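Local coordinates for protein putative non-ribosomal peptide synthetase (Actinomadura parvosata subsp. kistnae, PDB 6M7L) that probably acts as a condensation-like domain without condensation activity that recruits a partner protein, as the X-domains of glycopeptide synthetases recruit oxygenases, at residues A[146-150]-A[151-155]; A[170-174]-A[175-179]; A[349-353]-A[354-358]; A[406-409]-A[410-413]; A[461-465]-A[466-470]. All coordinates share one frame; numbering follows the deposited sequence.

Interaction 1 of 5, residues A[146-150]-A[151-155]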
# COMPACT_ATOMS: atom_id res chain seq x y z
N VAL A 146 -13.99 -13.11 5.44
CA VAL A 146 -14.95 -12.20 4.85
C VAL A 146 -15.19 -12.67 3.42
O VAL A 146 -14.24 -12.78 2.63
CB VAL A 146 -14.47 -10.74 4.87
CG1 VAL A 146 -15.48 -9.83 4.19
CG2 VAL A 146 -14.22 -10.29 6.31
N VAL A 147 -16.44 -12.97 3.10
CA VAL A 147 -16.84 -13.37 1.76
C VAL A 147 -17.76 -12.30 1.20
O VAL A 147 -18.64 -11.79 1.91
CB VAL A 147 -17.54 -14.74 1.77
CG1 VAL A 147 -17.79 -15.22 0.34
CG2 VAL A 147 -16.72 -15.76 2.54
N ALA A 148 -17.55 -11.94 -0.06
CA ALA A 148 -18.38 -10.96 -0.74
C ALA A 148 -18.66 -11.45 -2.15
O ALA A 148 -17.74 -11.85 -2.86
CB ALA A 148 -17.71 -9.58 -0.78
N HIS A 149 -19.93 -11.42 -2.55
CA HIS A 149 -20.29 -11.86 -3.89
C HIS A 149 -19.74 -10.88 -4.92
O HIS A 149 -19.69 -9.67 -4.68
CB HIS A 149 -21.80 -11.98 -4.03
CG HIS A 149 -22.23 -12.82 -5.19
ND1 HIS A 149 -22.20 -12.36 -6.49
CD2 HIS A 149 -22.67 -14.10 -5.25
CE1 HIS A 149 -22.62 -13.32 -7.30
NE2 HIS A 149 -22.91 -14.38 -6.57
N ARG A 150 -19.31 -11.41 -6.07
CA ARG A 150 -18.70 -10.56 -7.08
C ARG A 150 -19.69 -9.62 -7.75
O ARG A 150 -19.28 -8.80 -8.57
CB ARG A 150 -18.00 -11.42 -8.14
CG ARG A 150 -16.90 -12.31 -7.58
CD ARG A 150 -16.14 -13.03 -8.68
NE ARG A 150 -14.73 -12.67 -8.69
CZ ARG A 150 -13.78 -13.34 -8.03
NH1 ARG A 150 -12.52 -12.94 -8.09
NH2 ARG A 150 -14.10 -14.41 -7.32
N ILE A 151 -20.98 -9.72 -7.42
CA ILE A 151 -21.95 -8.72 -7.85
C ILE A 151 -21.74 -7.41 -7.10
O ILE A 151 -22.22 -6.36 -7.53
CB ILE A 151 -23.38 -9.25 -7.64
CG1 ILE A 151 -24.39 -8.43 -8.46
CG2 ILE A 151 -23.76 -9.22 -6.17
CD1 ILE A 151 -25.81 -8.92 -8.33
N ALA A 152 -21.01 -7.45 -5.98
CA ALA A 152 -20.79 -6.28 -5.15
C ALA A 152 -19.33 -5.92 -4.97
O ALA A 152 -19.04 -4.78 -4.59
CB ALA A 152 -21.42 -6.47 -3.77
N ALA A 153 -18.40 -6.84 -5.21
CA ALA A 153 -17.00 -6.61 -4.89
C ALA A 153 -16.13 -7.29 -5.93
O ALA A 153 -16.37 -8.45 -6.29
CB ALA A 153 -16.67 -7.14 -3.49
N ASP A 154 -15.11 -6.58 -6.42
CA ASP A 154 -14.15 -7.14 -7.34
C ASP A 154 -12.88 -7.53 -6.57
O ASP A 154 -12.86 -7.55 -5.34
CB ASP A 154 -13.86 -6.16 -8.48
CG ASP A 154 -13.29 -4.83 -8.00
OD1 ASP A 154 -13.13 -4.64 -6.78
OD2 ASP A 154 -13.00 -3.97 -8.86
N GLU A 155 -11.81 -7.86 -7.31
CA GLU A 155 -10.56 -8.24 -6.66
C GLU A 155 -10.01 -7.08 -5.82
O GLU A 155 -9.64 -7.27 -4.66
CB GLU A 155 -9.54 -8.68 -7.70
CG GLU A 155 -8.47 -9.62 -7.16
CD GLU A 155 -7.22 -9.67 -8.03
OE1 GLU A 155 -6.40 -8.72 -7.95
OE2 GLU A 155 -7.06 -10.64 -8.80
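H149 and the residues just after it make a tight, buried reverse turn where strand 141-149 gives way to the loop leading into helix 155-172. The carbonyl oxygen of H149 receives A152 N at 2.9 Å in a fairly straight bond (N-H...O 162°), with the donor lying above the carbonyl plane. A153 N adds a weak bond to the same H149 O at 3.2 Å. The imidazole reinforces the turn. With CG anti to the backbone N (chi1 -162°), the ring swings forward beside I151, and I151 N meets H149 ND1 at 3.1 Å, in the ring plane. ND1 is thereby held as an acceptor, which fixes the rotation of the ring, while I151 CG2 leans against that nitrogen at 3.5 Å. The sequence occupies the place of the HHxxxDG motif of condensation domains, with R150 where the second histidine would stand and E155 where the glycine would, a degeneration consistent with lost or altered condensation activity. D154, retained from the motif, plays a structural part: it caps the N-terminus of helix 155-172, and its OD1 makes a salt bridge with R301 and a hydrogen bond with S157. Alanines suit this meeting of strand and turn: A148 CB and A153 CB touch at 3.8 Å. R150 CA directs its hydrogen at A153 O (3.2 Å), while the R150 guanidinium reaches away to a long, weak ion pair with E404. M31 of helix 26-34 packs on H149, R150 and I151.

Interaction 2 of 5, residues A[170-174]-A[175-179]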
# COMPACT_ATOMS: atom_id res chain seq x y z
N GLY A 170 -10.69 -0.01 14.59
CA GLY A 170 -9.89 0.81 15.48
C GLY A 170 -10.72 1.83 16.24
O GLY A 170 -10.46 2.10 17.42
N ALA A 171 -11.74 2.39 15.59
CA ALA A 171 -12.63 3.31 16.27
C ALA A 171 -13.61 2.56 17.17
O ALA A 171 -13.88 3.00 18.30
CB ALA A 171 -13.39 4.16 15.25
N ARG A 172 -14.15 1.43 16.70
CA ARG A 172 -15.13 0.69 17.49
C ARG A 172 -14.50 0.08 18.73
O ARG A 172 -15.13 0.04 19.79
CB ARG A 172 -15.77 -0.40 16.63
CG ARG A 172 -16.76 0.11 15.60
CD ARG A 172 -18.08 0.51 16.25
NE ARG A 172 -18.97 1.19 15.30
CZ ARG A 172 -20.24 1.48 15.54
NH1 ARG A 172 -20.79 1.14 16.70
NH2 ARG A 172 -20.97 2.10 14.62
N ARG A 173 -13.25 -0.39 18.63
CA ARG A 173 -12.58 -0.96 19.79
C ARG A 173 -12.30 0.08 20.87
O ARG A 173 -11.97 -0.29 22.00
CB ARG A 173 -11.27 -1.64 19.38
CG ARG A 173 -10.12 -0.68 19.17
CD ARG A 173 -8.83 -1.43 18.88
NE ARG A 173 -7.72 -0.91 19.67
CZ ARG A 173 -7.21 -1.52 20.74
NH1 ARG A 173 -7.71 -2.68 21.14
NH2 ARG A 173 -6.20 -0.98 21.40
N GLU A 174 -12.40 1.37 20.54
CA GLU A 174 -12.30 2.45 21.50
C GLU A 174 -13.66 3.04 21.85
O GLU A 174 -13.74 4.21 22.25
CB GLU A 174 -11.36 3.54 20.98
CG GLU A 174 -9.95 3.05 20.72
CD GLU A 174 -9.15 4.01 19.86
OE1 GLU A 174 -9.67 5.09 19.52
OE2 GLU A 174 -7.99 3.67 19.52
N GLY A 175 -14.73 2.26 21.69
CA GLY A 175 -16.07 2.72 22.03
C GLY A 175 -16.51 3.96 21.29
O GLY A 175 -17.17 4.83 21.88
N ARG A 176 -16.15 4.08 20.02
CA ARG A 176 -16.39 5.29 19.26
C ARG A 176 -16.86 4.93 17.86
O ARG A 176 -16.48 3.89 17.30
CB ARG A 176 -15.12 6.15 19.18
CG ARG A 176 -15.32 7.55 18.63
CD ARG A 176 -14.20 7.90 17.67
NE ARG A 176 -13.00 7.09 17.93
CZ ARG A 176 -11.98 6.98 17.08
NH1 ARG A 176 -12.01 7.63 15.93
NH2 ARG A 176 -10.94 6.23 17.40
N ILE A 177 -17.71 5.78 17.30
CA ILE A 177 -18.21 5.63 15.93
C ILE A 177 -17.09 6.02 14.98
O ILE A 177 -16.37 6.99 15.24
CB ILE A 177 -19.49 6.46 15.72
CG1 ILE A 177 -20.65 5.87 16.52
CG2 ILE A 177 -19.85 6.55 14.24
CD1 ILE A 177 -21.96 6.61 16.34
N PRO A 178 -16.87 5.27 13.90
CA PRO A 178 -15.78 5.60 12.98
C PRO A 178 -15.92 7.01 12.42
O PRO A 178 -16.99 7.41 11.95
CB PRO A 178 -15.91 4.54 11.87
CG PRO A 178 -17.29 3.98 12.03
CD PRO A 178 -17.57 4.04 13.49
N GLU A 179 -14.83 7.76 12.48
CA GLU A 179 -14.76 9.15 12.04
C GLU A 179 -13.98 9.17 10.73
O GLU A 179 -12.75 9.17 10.73
CB GLU A 179 -14.11 10.02 13.11
CG GLU A 179 -13.89 11.47 12.72
CD GLU A 179 -13.11 12.24 13.77
OE1 GLU A 179 -13.23 11.90 14.97
OE2 GLU A 179 -12.36 13.17 13.40
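The guanidinium of R176 lies with one face over the methyl of A171, CB sitting over its centre at 3.6 Å from CZ. The edge of the same group turns to E174: the two chains run side by side, pointing the same way, and R176 NH2 forms a salt bridge with E174 OE1 at 2.7 Å. E174 OE1 lies close to the guanidinium plane of R176, whereas NH2 meets that oxygen from above the carboxylate plane, the two planes being 31° apart. Bends at chi2 and chi3 curl the R176 chain back over the helix end. Beneath it helix 155-172 closes in a Schellman motif, with R176 N bonded to A171 O (3.0 Å) and G175 N to R172 O (2.9 Å). G175 is the C-prime residue, its phi of 58° being readily accessible to glycine. E174 N also reaches A171 O, from the opposite face of its plane to R176 N. An alanine in place of R176 is likely to cost E174 its partner within the turn, remove the flat group covering A171, and leave an acidic side chain of another protein chain without its mate at NH1. That chain also offers E174 OE1 a basic partner. R172, held by D67 of helix 58-71, crosses obliquely past P178, NE lying 3.7 Å from CD of the proline.

Interaction 3 of 5, residues A[349-353]-A[354-358]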
# COMPACT_ATOMS: atom_id res chain seq x y z
N GLN A 349 -13.14 -0.04 -24.86
CA GLN A 349 -13.41 -0.73 -23.60
C GLN A 349 -14.50 -0.06 -22.78
O GLN A 349 -14.58 -0.27 -21.57
CB GLN A 349 -12.13 -0.85 -22.78
CG GLN A 349 -11.46 0.46 -22.44
CD GLN A 349 -10.05 0.28 -21.92
OE1 GLN A 349 -9.45 -0.79 -22.09
NE2 GLN A 349 -9.52 1.31 -21.27
N ASP A 350 -15.36 0.74 -23.41
CA ASP A 350 -16.48 1.33 -22.69
C ASP A 350 -17.72 0.45 -22.72
O ASP A 350 -18.53 0.50 -21.79
CB ASP A 350 -16.81 2.72 -23.26
CG ASP A 350 -15.59 3.60 -23.37
OD1 ASP A 350 -14.98 3.65 -24.46
OD2 ASP A 350 -15.23 4.24 -22.36
N LEU A 351 -17.87 -0.36 -23.76
CA LEU A 351 -18.90 -1.39 -23.77
C LEU A 351 -18.51 -2.49 -22.79
O LEU A 351 -17.44 -3.08 -22.93
CB LEU A 351 -19.05 -1.97 -25.17
CG LEU A 351 -19.98 -3.18 -25.33
CD1 LEU A 351 -21.41 -2.81 -24.99
CD2 LEU A 351 -19.88 -3.75 -26.73
N PRO A 352 -19.33 -2.78 -21.78
CA PRO A 352 -18.95 -3.80 -20.80
C PRO A 352 -18.91 -5.18 -21.43
O PRO A 352 -19.68 -5.51 -22.33
CB PRO A 352 -20.06 -3.71 -19.74
CG PRO A 352 -20.74 -2.40 -19.98
CD PRO A 352 -20.63 -2.17 -21.45
N PHE A 353 -17.97 -6.00 -20.93
CA PHE A 353 -17.80 -7.34 -21.48
C PHE A 353 -19.07 -8.16 -21.36
O PHE A 353 -19.43 -8.91 -22.28
CB PHE A 353 -16.64 -8.05 -20.78
CG PHE A 353 -16.49 -9.49 -21.18
CD1 PHE A 353 -15.93 -9.82 -22.40
CD2 PHE A 353 -16.91 -10.51 -20.34
CE1 PHE A 353 -15.79 -11.14 -22.78
CE2 PHE A 353 -16.78 -11.83 -20.71
CZ PHE A 353 -16.21 -12.15 -21.93
N GLU A 354 -19.77 -8.04 -20.23
CA GLU A 354 -20.99 -8.81 -20.04
C GLU A 354 -22.09 -8.39 -21.00
O GLU A 354 -22.89 -9.23 -21.43
CB GLU A 354 -21.47 -8.69 -18.59
CG GLU A 354 -20.54 -9.32 -17.56
CD GLU A 354 -19.31 -8.47 -17.26
OE1 GLU A 354 -19.16 -7.40 -17.88
OE2 GLU A 354 -18.50 -8.89 -16.41
N ARG A 355 -22.15 -7.10 -21.36
CA ARG A 355 -23.12 -6.68 -22.36
C ARG A 355 -22.72 -7.16 -23.75
O ARG A 355 -23.57 -7.63 -24.51
CB ARG A 355 -23.27 -5.16 -22.34
CG ARG A 355 -24.30 -4.64 -23.34
CD ARG A 355 -25.67 -5.27 -23.10
NE ARG A 355 -26.54 -5.14 -24.26
CZ ARG A 355 -27.81 -5.55 -24.30
NH1 ARG A 355 -28.52 -5.40 -25.40
NH2 ARG A 355 -28.36 -6.12 -23.23
N LEU A 356 -21.43 -7.06 -24.08
CA LEU A 356 -20.95 -7.61 -25.35
C LEU A 356 -21.24 -9.10 -25.44
O LEU A 356 -21.60 -9.61 -26.51
CB LEU A 356 -19.46 -7.34 -25.50
CG LEU A 356 -18.77 -8.07 -26.66
CD1 LEU A 356 -19.38 -7.65 -27.99
CD2 LEU A 356 -17.27 -7.82 -26.65
N ALA A 357 -21.07 -9.83 -24.33
CA ALA A 357 -21.38 -11.25 -24.32
C ALA A 357 -22.82 -11.51 -24.74
O ALA A 357 -23.08 -12.34 -25.61
CB ALA A 357 -21.10 -11.84 -22.93
N GLU A 358 -23.76 -10.77 -24.15
CA GLU A 358 -25.17 -10.91 -24.52
C GLU A 358 -25.39 -10.67 -26.01
O GLU A 358 -26.35 -11.21 -26.59
CB GLU A 358 -26.03 -9.95 -23.71
CG GLU A 358 -26.51 -10.48 -22.37
CD GLU A 358 -27.43 -9.50 -21.64
OE1 GLU A 358 -27.40 -8.30 -21.97
OE2 GLU A 358 -28.19 -9.95 -20.75
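P352 and F353 start helix 353-360: P352, at the N-cap position, offers its O to L356 N at 2.9 Å, nearly along the C=O axis, and F353 O takes A357 N at 2.8 Å. Proline suits the place, for it lacks the N-H that a position before a helix need not use, and its ring CD rests 4.1 Å from R355 CB. L351, a residue earlier, folds back on the first turn. Its CG stands anti to the backbone N (chi1 173°), which spreads the two methyls over the helix: CD2 meets L356 CB at 3.8 Å, the side chains crossing at about a right angle, and CD1 meets R355 CG at 3.8 Å. L351 packs on I212 and W215 of helix 207-218, and L356 on the same W215. F353 points the other way, its ring meeting those of H369 and F372. The sequence is the HQDxPFE signature of condensation domains. E354 bends at chi2 (77°) over the helix start, OE1 coming within 3.6 Å of F353 N, while OE2 pairs with R27 of helix 26-34. R355 and E358 make a further salt bridge. The R27 guanidinium and the positive end of the helix dipole would probably favour the charged form of the E354 carboxylate in spite of its burial.

Interaction 4 of 5, residues A[406-409]-A[410-413]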
# COMPACT_ATOMS: atom_id res chain seq x y z
N MET A 406 -13.60 -19.75 -10.70
CA MET A 406 -13.54 -19.05 -11.97
C MET A 406 -14.31 -19.84 -13.02
O MET A 406 -14.53 -21.04 -12.88
CB MET A 406 -12.09 -18.84 -12.43
CG MET A 406 -11.35 -20.11 -12.81
SD MET A 406 -9.71 -19.76 -13.46
CE MET A 406 -9.23 -21.37 -14.08
N GLU A 407 -14.72 -19.13 -14.07
CA GLU A 407 -15.35 -19.76 -15.22
C GLU A 407 -14.35 -20.12 -16.31
O GLU A 407 -14.67 -20.93 -17.19
CB GLU A 407 -16.41 -18.84 -15.82
CG GLU A 407 -17.45 -18.35 -14.84
CD GLU A 407 -18.49 -17.47 -15.51
OE1 GLU A 407 -19.31 -18.01 -16.28
OE2 GLU A 407 -18.47 -16.25 -15.27
N LEU A 408 -13.16 -19.53 -16.28
CA LEU A 408 -12.16 -19.80 -17.29
C LEU A 408 -11.60 -21.21 -17.13
O LEU A 408 -11.66 -21.82 -16.06
CB LEU A 408 -11.03 -18.77 -17.21
CG LEU A 408 -11.47 -17.31 -17.32
CD1 LEU A 408 -10.45 -16.40 -16.67
CD2 LEU A 408 -11.67 -16.94 -18.78
N ASP A 409 -11.05 -21.73 -18.23
CA ASP A 409 -10.32 -22.99 -18.16
C ASP A 409 -8.89 -22.77 -17.68
O ASP A 409 -8.35 -23.57 -16.92
CB ASP A 409 -10.31 -23.69 -19.52
CG ASP A 409 -11.69 -23.75 -20.14
OD1 ASP A 409 -12.68 -23.67 -19.38
OD2 ASP A 409 -11.78 -23.89 -21.37
N LEU A 410 -8.28 -21.67 -18.13
CA LEU A 410 -6.89 -21.36 -17.81
C LEU A 410 -6.76 -19.87 -17.56
O LEU A 410 -7.32 -19.05 -18.30
CB LEU A 410 -5.96 -21.80 -18.94
CG LEU A 410 -5.94 -23.29 -19.24
CD1 LEU A 410 -5.33 -23.57 -20.60
CD2 LEU A 410 -5.20 -24.04 -18.14
N TRP A 411 -6.03 -19.52 -16.50
CA TRP A 411 -5.76 -18.13 -16.17
C TRP A 411 -4.27 -18.03 -15.85
O TRP A 411 -3.83 -18.41 -14.77
CB TRP A 411 -6.61 -17.66 -14.99
CG TRP A 411 -6.75 -16.17 -14.93
CD1 TRP A 411 -6.18 -15.26 -15.77
CD2 TRP A 411 -7.53 -15.41 -13.99
NE1 TRP A 411 -6.55 -13.99 -15.42
CE2 TRP A 411 -7.37 -14.05 -14.32
CE3 TRP A 411 -8.33 -15.75 -12.90
CZ2 TRP A 411 -7.99 -13.03 -13.61
CZ3 TRP A 411 -8.94 -14.74 -12.19
CH2 TRP A 411 -8.77 -13.40 -12.55
N LEU A 412 -3.50 -17.51 -16.81
CA LEU A 412 -2.06 -17.38 -16.66
C LEU A 412 -1.75 -16.02 -16.03
O LEU A 412 -1.94 -14.98 -16.67
CB LEU A 412 -1.36 -17.55 -18.00
CG LEU A 412 0.16 -17.39 -17.99
CD1 LEU A 412 0.80 -18.37 -17.02
CD2 LEU A 412 0.71 -17.57 -19.39
N LYS A 413 -1.27 -16.03 -14.79
CA LYS A 413 -0.92 -14.83 -14.06
C LYS A 413 0.59 -14.82 -13.84
O LYS A 413 1.12 -15.71 -13.16
CB LYS A 413 -1.65 -14.78 -12.72
CG LYS A 413 -3.16 -14.87 -12.82
CD LYS A 413 -3.77 -15.31 -11.50
CE LYS A 413 -5.26 -14.99 -11.44
NZ LYS A 413 -5.92 -15.62 -10.26
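L408 sets its CD1 methyl over one face of the W411 indole, 4.2 Å from the centroid of the five-membered ring and 19° off its normal, a CH-pi contact. It forms where the chain enters strand 410-418 of the mixed four-stranded sheet of this condensation-type fold. The other face of the indole carries K413 CE, so the ring lies between a leucine methyl and the apolar part of a lysine. Its NE1 is held by Q377, which fixes the flat group further. W411 CG stands anti to the backbone N (chi1 -159°), the turn that brings the ring beside L408. M406, its chain extended beyond CG, passes W411 at an angle and touches W411 CB through SD at 4.0 Å. D409 sits at the bend, its OD2 paired with R238. L410 is directed to the other side of the strand, among L431 and Y433 of strand 424-434, F438 of a loop and L446 of helix 440-459, where a branched apolar chain suits the buried setting. Replacing L410 by a serine would probably open a gap beneath the helix and set an unmatched hydroxyl among apolar neighbours. L410 CD2 lies beside the carbonyl of D409, 3.4 Å from D409 O.

Interaction 5 of 5, residues A[461-465]-A[466-470]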
# COMPACT_ATOMS: atom_id res chain seq x y z
N PRO A 461 12.91 -15.80 -32.92
CA PRO A 461 11.63 -15.11 -33.15
C PRO A 461 11.08 -15.25 -34.56
O PRO A 461 9.91 -14.90 -34.78
CB PRO A 461 11.96 -13.64 -32.83
CG PRO A 461 13.19 -13.70 -31.98
CD PRO A 461 13.97 -14.86 -32.50
N GLU A 462 11.86 -15.75 -35.52
CA GLU A 462 11.38 -15.94 -36.88
C GLU A 462 10.66 -17.27 -37.07
O GLU A 462 10.20 -17.55 -38.18
CB GLU A 462 12.54 -15.83 -37.87
CG GLU A 462 13.43 -17.06 -37.95
CD GLU A 462 14.41 -17.16 -36.80
OE1 GLU A 462 14.53 -16.18 -36.03
OE2 GLU A 462 15.07 -18.21 -36.67
N VAL A 463 10.55 -18.08 -36.01
CA VAL A 463 9.91 -19.39 -36.14
C VAL A 463 8.45 -19.20 -36.53
O VAL A 463 7.73 -18.38 -35.95
CB VAL A 463 10.06 -20.18 -34.83
CG1 VAL A 463 9.40 -19.46 -33.66
CG2 VAL A 463 9.47 -21.58 -34.99
N ARG A 464 8.02 -19.94 -37.54
CA ARG A 464 6.63 -19.87 -37.97
C ARG A 464 5.74 -20.60 -36.97
O ARG A 464 6.20 -21.35 -36.10
CB ARG A 464 6.46 -20.48 -39.36
CG ARG A 464 7.04 -19.64 -40.50
CD ARG A 464 6.36 -19.99 -41.82
NE ARG A 464 7.00 -19.37 -42.97
CZ ARG A 464 7.73 -20.03 -43.86
NH1 ARG A 464 7.91 -21.34 -43.74
NH2 ARG A 464 8.28 -19.39 -44.89
N LEU A 465 4.43 -20.37 -37.10
CA LEU A 465 3.46 -21.04 -36.23
C LEU A 465 3.49 -22.55 -36.42
O LEU A 465 3.29 -23.30 -35.46
CB LEU A 465 2.06 -20.49 -36.49
CG LEU A 465 0.88 -21.19 -35.82
CD1 LEU A 465 0.99 -21.13 -34.30
CD2 LEU A 465 -0.44 -20.60 -36.29
N SER A 466 3.75 -23.01 -37.64
CA SER A 466 3.70 -24.44 -37.94
C SER A 466 4.93 -25.17 -37.41
O SER A 466 4.81 -26.29 -36.90
CB SER A 466 3.56 -24.66 -39.44
OG SER A 466 4.72 -24.21 -40.13
N GLN A 467 6.11 -24.57 -37.54
CA GLN A 467 7.36 -25.22 -37.18
C GLN A 467 7.73 -25.04 -35.71
O GLN A 467 8.91 -25.13 -35.36
CB GLN A 467 8.50 -24.70 -38.07
CG GLN A 467 8.64 -23.19 -38.08
CD GLN A 467 9.83 -22.72 -38.89
OE1 GLN A 467 10.36 -21.62 -38.67
NE2 GLN A 467 10.26 -23.54 -39.84
N VAL A 468 6.75 -24.79 -34.85
CA VAL A 468 6.99 -24.59 -33.43
C VAL A 468 6.83 -25.92 -32.71
O VAL A 468 6.05 -26.79 -33.12
CB VAL A 468 6.07 -23.49 -32.88
CG1 VAL A 468 5.17 -24.01 -31.77
CG2 VAL A 468 6.89 -22.30 -32.41
N ASP A 469 7.58 -26.09 -31.62
CA ASP A 469 7.69 -27.37 -30.93
C ASP A 469 6.60 -27.48 -29.87
O ASP A 469 6.75 -26.95 -28.76
CB ASP A 469 9.08 -27.53 -30.33
CG ASP A 469 9.43 -28.97 -30.00
OD1 ASP A 469 8.52 -29.74 -29.64
OD2 ASP A 469 10.62 -29.32 -30.12
N VAL A 470 5.51 -28.16 -30.20
CA VAL A 470 4.45 -28.47 -29.24
C VAL A 470 4.04 -29.93 -29.41
O VAL A 470 3.21 -30.24 -30.28
CB VAL A 470 3.24 -27.54 -29.41
CG1 VAL A 470 2.13 -27.93 -28.43
CG2 VAL A 470 3.64 -26.09 -29.19
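Q467 holds CG between its backbone N and carbonyl carbon (chi1 54°) and then runs extended (chi2 176°), which carries its amide oxygen back along the chain to R464. The result is a compact, helix-like turn in the C-terminal loop that follows helix 440-459, with a side-chain-to-backbone bond that closes the turn from R464 to Q467. R464 N donates to Q467 OE1 at 3.1 Å in a straight bond (N-H...O 165°), yet it reaches that oxygen well to the side, with a C=O...N angle of 103° and some tilt from the amide plane. A glutamine fits here because it is long enough to span three residues and brings an acceptor without a formal charge. Its aliphatic stem works too: Q467 CG lies 3.6 Å from V463 CG2, the two side chains sliding past each other in opposite directions, and 3.7 Å from R464 CB. On the inner side V463 and V468 cross at about a right angle; V463 packs on V457 and V468 on L453 of helix 440-459. L465 turns toward M282 and S285 of helix 272-288, whose R286 grips its carbonyl oxygen, while D328 accepts from S466 N. Branched apolar residues thus face the helices, and R464 and Q467 lie toward the surface. The closest meeting of the valines is V463 CG2 to V468 CG2, 3.7 Å.

Interactions 1, 3 and 4 gather in the middle of the condensation fold, their centres 18 to 20 Å apart and their nearest atoms about 5 to 8 Å apart, without touching. Helix 26-34 serves all three: M31 packs on interaction 1, R27 pairs with E354 of interaction 3, and R30 pairs with E407 of interaction 4. The degenerate condensation motif therefore lies close to the other two. Helix 155-172, capped at its start in interaction 1, ends in interaction 2, about 25 Å away between centres. Interaction 2 is the one that meets the other protein chain. Interaction 5 lies on the far side of the chain, about 62 Å from interaction 2 between centres.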